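Local coordinates for Myo-inositol phosphohydrolase (Mitsuokella multacida, PDB 4WU3), which binds inositol-(1,3,4,5)-tetrakisphosphate and probably hydrolyses phosphate esters of myo-inositol, the hexakisphosphate included, as a PTP-like phosphatase, at residues H126-G131 and R193-M198; I52-V57 and E99-A104. The protein carries 2 engineered substitutions. One frame throughout, in Å; residues are numbered along the deposited sequence.

Contact 1. Residues H126-G131 and R193-M198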
# COMPACT_ATOMS: atom_id res chain seq x y z
N HIS A 126 -17.58 -15.94 6.36
CA HIS A 126 -18.93 -15.86 5.83
C HIS A 126 -19.59 -17.21 5.84
O HIS A 126 -18.95 -18.25 6.02
CB HIS A 126 -18.92 -15.30 4.40
CG HIS A 126 -18.13 -16.12 3.44
ND1 HIS A 126 -16.75 -16.05 3.36
CD2 HIS A 126 -18.51 -17.04 2.52
CE1 HIS A 126 -16.32 -16.89 2.43
NE2 HIS A 126 -17.37 -17.50 1.90
N GLY A 127 -20.89 -17.20 5.61
CA GLY A 127 -21.66 -18.43 5.55
C GLY A 127 -23.11 -18.16 5.23
O GLY A 127 -23.46 -17.10 4.70
N TYR A 128 -23.96 -19.14 5.55
CA TYR A 128 -25.38 -19.09 5.20
C TYR A 128 -26.27 -19.43 6.40
O TYR A 128 -25.96 -20.35 7.17
CB TYR A 128 -25.66 -20.01 4.01
CG TYR A 128 -25.02 -19.51 2.72
CD1 TYR A 128 -23.71 -19.83 2.40
CD2 TYR A 128 -25.73 -18.70 1.85
CE1 TYR A 128 -23.13 -19.35 1.25
CE2 TYR A 128 -25.16 -18.22 0.69
CZ TYR A 128 -23.85 -18.54 0.40
OH TYR A 128 -23.25 -18.06 -0.76
N LEU A 129 -27.33 -18.64 6.56
CA LEU A 129 -28.43 -18.94 7.46
C LEU A 129 -29.66 -19.20 6.61
O LEU A 129 -30.23 -18.27 6.03
CB LEU A 129 -28.71 -17.78 8.41
CG LEU A 129 -27.54 -17.34 9.28
CD1 LEU A 129 -27.97 -16.19 10.17
CD2 LEU A 129 -27.04 -18.51 10.12
N ASN A 130 -30.08 -20.46 6.54
CA ASN A 130 -30.95 -20.92 5.46
C ASN A 130 -30.31 -20.48 4.13
O ASN A 130 -29.15 -20.82 3.87
CB ASN A 130 -32.38 -20.41 5.63
CG ASN A 130 -33.12 -21.15 6.73
OD1 ASN A 130 -32.54 -21.99 7.43
ND2 ASN A 130 -34.41 -20.85 6.89
N GLY A 131 -31.02 -19.73 3.30
CA GLY A 131 -30.46 -19.27 2.04
C GLY A 131 -29.80 -17.89 2.08
O GLY A 131 -29.21 -17.45 1.10
N ARG A 193 -24.69 -23.03 7.51
CA ARG A 193 -23.78 -23.71 6.60
C ARG A 193 -22.63 -22.81 6.19
O ARG A 193 -22.79 -21.59 6.09
CB ARG A 193 -24.52 -24.19 5.34
CG ARG A 193 -25.53 -25.30 5.58
CD ARG A 193 -26.35 -25.66 4.35
NE ARG A 193 -27.23 -24.58 3.93
CZ ARG A 193 -28.01 -24.62 2.85
NH1 ARG A 193 -28.01 -25.70 2.08
NH2 ARG A 193 -28.79 -23.60 2.54
N THR A 194 -21.46 -23.41 5.99
CA THR A 194 -20.38 -22.76 5.25
C THR A 194 -20.79 -22.72 3.79
O THR A 194 -21.71 -23.42 3.39
CB THR A 194 -19.08 -23.57 5.31
OG1 THR A 194 -19.30 -24.87 4.74
CG2 THR A 194 -18.60 -23.71 6.74
N GLU A 195 -20.10 -21.92 2.99
CA GLU A 195 -20.44 -21.84 1.57
C GLU A 195 -20.21 -23.19 0.90
O GLU A 195 -20.96 -23.60 0.01
CB GLU A 195 -19.60 -20.76 0.86
CG GLU A 195 -19.99 -20.55 -0.60
CD GLU A 195 -19.38 -19.30 -1.20
OE1 GLU A 195 -19.43 -18.23 -0.55
OE2 GLU A 195 -18.86 -19.38 -2.32
N GLU A 196 -19.17 -23.88 1.35
CA GLU A 196 -18.82 -25.17 0.78
C GLU A 196 -19.98 -26.15 0.95
O GLU A 196 -20.36 -26.84 0.02
CB GLU A 196 -17.57 -25.73 1.46
CG GLU A 196 -17.23 -27.14 1.04
CD GLU A 196 -16.07 -27.71 1.82
OE1 GLU A 196 -15.94 -27.42 3.03
OE2 GLU A 196 -15.27 -28.43 1.21
N GLU A 197 -20.52 -26.20 2.17
CA GLU A 197 -21.63 -27.10 2.45
C GLU A 197 -22.81 -26.77 1.55
O GLU A 197 -23.40 -27.67 0.97
CB GLU A 197 -22.03 -27.04 3.92
CG GLU A 197 -21.03 -27.74 4.84
CD GLU A 197 -21.29 -27.48 6.32
OE1 GLU A 197 -21.84 -26.41 6.67
OE2 GLU A 197 -20.92 -28.36 7.13
N MET A 198 -23.13 -25.49 1.42
CA MET A 198 -24.29 -25.08 0.65
C MET A 198 -24.08 -25.42 -0.82
O MET A 198 -24.97 -25.94 -1.48
CB MET A 198 -24.55 -23.59 0.83
CG MET A 198 -25.93 -23.12 0.38
SD MET A 198 -25.88 -22.62 -1.33
CE MET A 198 -24.92 -21.11 -1.24
O HOH W 1 -18.22 -20.09 4.27
O HOH W 2 -27.67 -22.52 5.58
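Tyr-128 and Met-198 meet ring face to methyl. Met-198 CE lies over one face of the Tyr-128 ring, shifted toward the hydroxyl end, with CE 3.2 Å from Tyr-128 CZ. This is a tight CH-pi contact. Met-198 SD stands farther above the ring, 4.8 Å from its centroid, in a Met-aromatic arrangement. Glu-195 takes the edge of the same ring, its CB 3.8 Å from Tyr-128 CE1. With CG opposite the backbone N (chi1 -175°), the extended Glu-195 chain carries its carboxylate past the tyrosine hydroxyl toward His-126, whose NE2 is hydrogen-bonded to Asp-120. Glu-195 OE1 comes nearest the His-126 ring, while OE2 is hydrogen-bonded to His-241 NE2. The Tyr-128 hydroxyl bonds to Phe-97 O. Putting an alanine at Tyr-128 would probably open a gap under the Met-198 methyl and leave Phe-97 O without this hydroxyl.

The backbone sets the register. Tyr-128 and Arg-193 form an antiparallel hydrogen-bonded pair, with Tyr-128 N to Arg-193 O at 2.8 Å and Arg-193 N to Tyr-128 O at 3.0 Å. A bend at chi3 (-66°) turns the Arg-193 guanidinium so that NH2 donates to Asn-130 O at 3.1 Å; its NH1 bonds to Gln-201 OE1. Asn-130 O lies in the guanidinium plane, but NH2 stands well above the Asn-130 carbonyl plane. Met-198 CG covers one guanidinium face. A water links Glu-195 N to His-126 O.

Thr-194 is the N-cap of helix 195-201. It forms a capping box with Glu-197: Thr-194 OG1 accepts from Glu-197 N, and Thr-194 N donates to Glu-197 OE1. The short edge strand 192-193 thus pairs with strand 126-129 and runs into helix 195-201, whose Met-198 also touches Leu-102 of helix 99-108.

Contact 2. Residues I52-V57 and E99-A104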
# COMPACT_ATOMS: atom_id res chain seq x y z
N ILE A 52 -25.79 -9.06 6.96
CA ILE A 52 -26.36 -9.69 5.79
C ILE A 52 -25.59 -9.29 4.53
O ILE A 52 -25.40 -8.11 4.26
CB ILE A 52 -27.85 -9.30 5.67
CG1 ILE A 52 -28.64 -9.89 6.84
CG2 ILE A 52 -28.44 -9.76 4.35
CD1 ILE A 52 -30.06 -9.37 6.97
N ASP A 53 -25.12 -10.29 3.78
CA ASP A 53 -24.43 -10.06 2.52
C ASP A 53 -25.45 -10.01 1.39
O ASP A 53 -25.49 -9.06 0.60
CB ASP A 53 -23.43 -11.19 2.23
CG ASP A 53 -22.23 -11.20 3.17
OD1 ASP A 53 -21.88 -10.15 3.74
OD2 ASP A 53 -21.63 -12.29 3.33
N ARG A 54 -26.26 -11.07 1.31
CA ARG A 54 -27.29 -11.21 0.28
C ARG A 54 -28.59 -11.78 0.86
O ARG A 54 -28.62 -12.89 1.37
CB ARG A 54 -26.83 -12.16 -0.84
CG ARG A 54 -25.50 -11.80 -1.49
CD ARG A 54 -25.55 -10.45 -2.17
NE ARG A 54 -26.42 -10.50 -3.34
CZ ARG A 54 -26.71 -9.46 -4.11
NH1 ARG A 54 -26.20 -8.27 -3.85
NH2 ARG A 54 -27.50 -9.62 -5.15
N ALA A 55 -29.65 -10.99 0.77
CA ALA A 55 -30.99 -11.45 1.08
C ALA A 55 -31.32 -12.52 0.07
O ALA A 55 -30.85 -12.46 -1.06
CB ALA A 55 -31.99 -10.30 1.01
N ASP A 56 -32.12 -13.50 0.46
CA ASP A 56 -32.41 -14.64 -0.39
C ASP A 56 -33.51 -14.34 -1.41
O ASP A 56 -34.69 -14.34 -1.07
CB ASP A 56 -32.80 -15.86 0.43
CG ASP A 56 -32.52 -17.15 -0.29
OD1 ASP A 56 -31.87 -17.10 -1.37
OD2 ASP A 56 -32.93 -18.22 0.21
N VAL A 57 -33.10 -14.12 -2.65
CA VAL A 57 -34.00 -13.66 -3.69
C VAL A 57 -33.76 -14.44 -4.97
O VAL A 57 -32.61 -14.70 -5.31
CB VAL A 57 -33.77 -12.17 -3.98
CG1 VAL A 57 -34.74 -11.69 -5.04
CG2 VAL A 57 -33.92 -11.35 -2.72
N GLU A 99 -28.60 -18.36 -1.57
CA GLU A 99 -28.85 -19.69 -2.12
C GLU A 99 -29.70 -19.64 -3.39
O GLU A 99 -29.40 -20.31 -4.37
CB GLU A 99 -29.54 -20.56 -1.07
CG GLU A 99 -29.61 -22.02 -1.44
CD GLU A 99 -30.17 -22.86 -0.32
OE1 GLU A 99 -31.02 -22.35 0.43
OE2 GLU A 99 -29.78 -24.04 -0.19
N LYS A 100 -30.78 -18.85 -3.39
CA LYS A 100 -31.60 -18.70 -4.59
C LYS A 100 -30.82 -18.05 -5.74
O LYS A 100 -31.08 -18.33 -6.91
CB LYS A 100 -32.86 -17.88 -4.29
CG LYS A 100 -33.86 -18.60 -3.40
CD LYS A 100 -35.15 -17.81 -3.25
CE LYS A 100 -36.02 -18.36 -2.14
NZ LYS A 100 -36.43 -19.76 -2.44
N GLU A 101 -29.86 -17.19 -5.42
CA GLU A 101 -29.04 -16.59 -6.48
C GLU A 101 -28.09 -17.63 -7.06
O GLU A 101 -27.83 -17.64 -8.27
CB GLU A 101 -28.29 -15.35 -5.98
CG GLU A 101 -29.22 -14.18 -5.66
CD GLU A 101 -28.53 -13.04 -4.94
OE1 GLU A 101 -27.60 -13.28 -4.14
OE2 GLU A 101 -28.96 -11.88 -5.18
N LEU A 102 -27.58 -18.52 -6.22
CA LEU A 102 -26.76 -19.62 -6.74
C LEU A 102 -27.62 -20.48 -7.67
O LEU A 102 -27.18 -20.86 -8.76
CB LEU A 102 -26.18 -20.48 -5.61
CG LEU A 102 -25.43 -21.74 -6.06
CD1 LEU A 102 -24.21 -21.40 -6.91
CD2 LEU A 102 -25.02 -22.61 -4.89
N GLU A 103 -28.85 -20.77 -7.25
CA GLU A 103 -29.75 -21.60 -8.06
C GLU A 103 -29.98 -20.95 -9.43
O GLU A 103 -29.96 -21.64 -10.46
CB GLU A 103 -31.06 -21.85 -7.31
CG GLU A 103 -30.92 -22.88 -6.20
CD GLU A 103 -32.00 -22.80 -5.14
OE1 GLU A 103 -33.03 -22.12 -5.35
OE2 GLU A 103 -31.81 -23.41 -4.07
N ALA A 104 -30.14 -19.63 -9.45
CA ALA A 104 -30.25 -18.90 -10.70
C ALA A 104 -28.97 -19.01 -11.54
O ALA A 104 -29.03 -19.13 -12.78
CB ALA A 104 -30.58 -17.44 -10.44
O HOH W 3 -29.92 -10.56 -2.69
O HOH W 4 -33.13 -20.72 -0.51
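Glu-99 faces Asp-56 across a water that lies between Asp-56 OD2 and Glu-99 OE1, like-charged oxygens 4.6 Å apart. The other Glu-99 oxygen, OE2, makes a salt bridge with Arg-193. Lys-100 N donates to Asp-56 OD1 at 2.9 Å, on the syn lone pair, and OD1 is also bonded to Ser-98 OG. The start of the helix would be expected to favour the negative charge here. The Lys-100 chain runs across the Asp-56 carboxylate, with CG 3.2 Å from Asp-56 OD1, and Lys-100 CB lies 3.3 Å from Val-57 O.

Glu-101 forms a two-bond salt bridge with Arg-54, which approaches side-on. Arg-54 NE to Glu-101 OE1 is 3.1 Å and almost straight (177°); Arg-54 NH2 to Glu-101 OE2 is 2.7 Å. The two flat groups are 21° from coplanar. Bends at chi2 and chi3 curl Arg-54 to present this edge. Ser-98 N and Gln-59 also bond the carboxylate, and a water ties OE2 to Ala-55 O.

Leu-102 turns to Val-199 of helix 195-201. Helix 99-108 therefore starts between that helix and the chain leaving strand 49-54, an edge strand bulged at Asp-53 and Arg-54 against Ala-133 of strand 132-137.

In the fold
Contact 2 closes along the chain before contact 1 opens, and their centres are about 11 Å apart. Both reach the antiparallel sheet ordered 49-54, 132-137, 126-129, 192-193. Contact 2 starts from one outer strand and contact 1 involves the other. Helix 99-108 joins them. Its first residue carries the charge tie to Arg-193 and also probably donates from Glu-99 N to Gly-131 O, at 2.9 Å. One turn further on, the helix packs against helix 195-201. Contact 1 also reaches the neighbouring mixed sheet through Asp-120 and His-241. Together the two contacts fasten the antiparallel sheet to helices 99-108 and 195-201 beside it.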